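Local coordinates for pyroglutamyl-peptidase I (Fervidobacterium islandicum, PDB 6LTQ) that removes N-terminal pyroglutamate residues from peptides as a cysteine peptidase of a thermophilic, keratin-degrading bacterium, at the interface of chains A and B. Sequence-based numbering; all coordinates share one arbitrary frame. Chains: chain A/B, Pyroglutamyl-peptidase I.

The interface of chains A and B. Residues chain A 139, 145-146; chain B 189, 191, 196.
A:Lys139 and B:Glu196 meet in a salt bridge across the interface, the ammonium NZ lying 2.6 Å from the carboxylate oxygen OE2. The two side chains slant past each other, and OE2 accepts on its anti lone pair, the one pointing away from OE1. The lysine chain runs nearly straight to CE and then bends at its last torsion (chi4 -79°), which turns NZ towards the carboxylate and the start of strand 145-148 of its own chain. There the carbonyl O of A:Ala145, 2.8 Å from NZ, receives a second bond that is almost linear with the C=O (173° at O). NZ and water 2 are also bonded, 2.7 Å apart. Carboxylate, carbonyl and water thus grip the ammonium, an oxygen-rich setting likely to favour its charged form.

Water 2 also binds the backbone O of B:Ala189 and, at 2.6 Å, the backbone O of B:Lys191, so the lysine reaches two further carbonyls of chain B indirectly. Its neighbour, water 1, joins N of A:Ala145 to O of B:Glu196, the latter 2.9 Å away; the two waters are bonded to each other, giving a linked pair of waters between the chains.

B:Glu196 sets its CG between the backbone N and the carbonyl carbon (chi1 69°) and extends from there, carrying the carboxylate past NZ to A:Phe146. CB of that phenylalanine packs against the carboxylate carbon CD at 3.4 Å, while the ring points away from the carboxylate, its CD2 lying near the glutamate's backbone O, which stands off the ring plane. On the opposite flank, CB of A:Lys139 rests 3.7 Å from O of B:Ala189.

Two-fold symmetry repeats the patch with the chains exchanged, though the structure alone does not show whether this pairing forms in solution. Chain A contributes the end of helix 131-140 and the start of strand 145-148; chain B supplies the end of helix 185-189, the following loop and 3-10 helix 193-197.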
ATOM      1  N   LYS A 139      -3.255  22.218   3.057  1.00 12.64           N
ATOM      2  CA  LYS A 139      -1.986  21.808   3.654  1.00 13.55           C
ATOM      3  C   LYS A 139      -1.468  22.889   4.589  1.00 20.52           C
ATOM      4  O   LYS A 139      -0.955  22.591   5.674  1.00 14.19           O
ATOM      5  CB  LYS A 139      -0.949  21.522   2.568  1.00 13.02           C
ATOM      6  CG  LYS A 139      -1.205  20.308   1.650  1.00 17.86           C
ATOM      7  CD  LYS A 139      -0.164  20.285   0.527  1.00 22.15           C
ATOM      8  CE  LYS A 139      -0.428  19.248  -0.548  1.00 21.56           C
ATOM      9  NZ  LYS A 139      -0.029  17.860  -0.139  1.00 23.04           N
ATOM     10  N   ALA A 145      -3.980  16.673   2.198  1.00  9.48           N
ATOM     11  CA  ALA A 145      -4.795  16.896   1.012  1.00 10.19           C
ATOM     12  C   ALA A 145      -3.909  16.684  -0.194  1.00 16.51           C
ATOM     13  O   ALA A 145      -2.705  16.945  -0.136  1.00 14.96           O
ATOM     14  CB  ALA A 145      -5.397  18.310   0.997  1.00  8.23           C
ATOM     15  N   PHE A 146      -4.498  16.194  -1.283  1.00  9.44           N
ATOM     16  CA  PHE A 146      -3.705  15.963  -2.480  1.00 10.13           C
ATOM     17  C   PHE A 146      -4.644  15.912  -3.678  1.00 10.44           C
ATOM     18  O   PHE A 146      -5.871  15.835  -3.532  1.00  9.72           O
ATOM     19  CB  PHE A 146      -2.859  14.681  -2.354  1.00 12.53           C
ATOM     20  CG  PHE A 146      -3.646  13.474  -1.908  1.00 16.19           C
ATOM     21  CD1 PHE A 146      -4.303  12.680  -2.842  1.00 11.37           C
ATOM     22  CD2 PHE A 146      -3.717  13.127  -0.553  1.00 13.20           C
ATOM     23  CE1 PHE A 146      -5.040  11.548  -2.424  1.00 16.55           C
ATOM     24  CE2 PHE A 146      -4.440  12.011  -0.130  1.00 15.69           C
ATOM     25  CZ  PHE A 146      -5.111  11.223  -1.065  1.00 13.33           C
TER
ATOM     26  N   ALA B 189       0.639  16.850   6.481  1.00 12.66           N
ATOM     27  CA  ALA B 189       0.353  18.023   5.662  1.00 14.50           C
ATOM     28  C   ALA B 189       1.628  18.717   5.178  1.00 21.02           C
ATOM     29  O   ALA B 189       1.591  19.410   4.158  1.00 19.61           O
ATOM     30  CB  ALA B 189      -0.527  19.004   6.437  1.00 18.08           C
ATOM     31  N   LYS B 191       4.278  17.015   4.212  1.00 20.33           N
ATOM     32  CA  LYS B 191       5.061  16.030   3.477  1.00 19.42           C
ATOM     33  C   LYS B 191       4.981  16.264   1.969  1.00 33.40           C
ATOM     34  O   LYS B 191       3.959  16.703   1.438  1.00 26.51           O
ATOM     35  CB  LYS B 191       4.608  14.609   3.812  1.00 19.32           C
ATOM     36  CG  LYS B 191       4.908  14.193   5.250  1.00 24.18           C
ATOM     37  CD  LYS B 191       6.394  13.961   5.492  1.00 26.84           C
ATOM     38  CE  LYS B 191       6.693  13.648   6.967  1.00 24.43           C
ATOM     39  NZ  LYS B 191       6.531  14.853   7.827  1.00 22.96           N
ATOM     40  N   GLU B 196       2.648  12.762   0.832  1.00 13.54           N
ATOM     41  CA  GLU B 196       1.455  13.549   1.153  1.00 17.35           C
ATOM     42  C   GLU B 196       0.219  12.676   1.334  1.00 13.36           C
ATOM     43  O   GLU B 196      -0.802  13.163   1.845  1.00 14.22           O
ATOM     44  CB  GLU B 196       1.183  14.593   0.060  1.00 18.89           C
ATOM     45  CG  GLU B 196       0.731  13.992  -1.288  1.00 17.57           C
ATOM     46  CD  GLU B 196       0.553  15.043  -2.393  1.00 18.90           C
ATOM     47  OE1 GLU B 196       0.496  14.633  -3.585  1.00 23.03           O
ATOM     48  OE2 GLU B 196       0.468  16.257  -2.083  1.00 24.02           O
TER
HETATM   49  O   HOH W   1      -0.829  16.022   2.538  1.00 10.81           O
HETATM   50  O   HOH W   2       1.592  17.552   2.052  1.00 33.21           O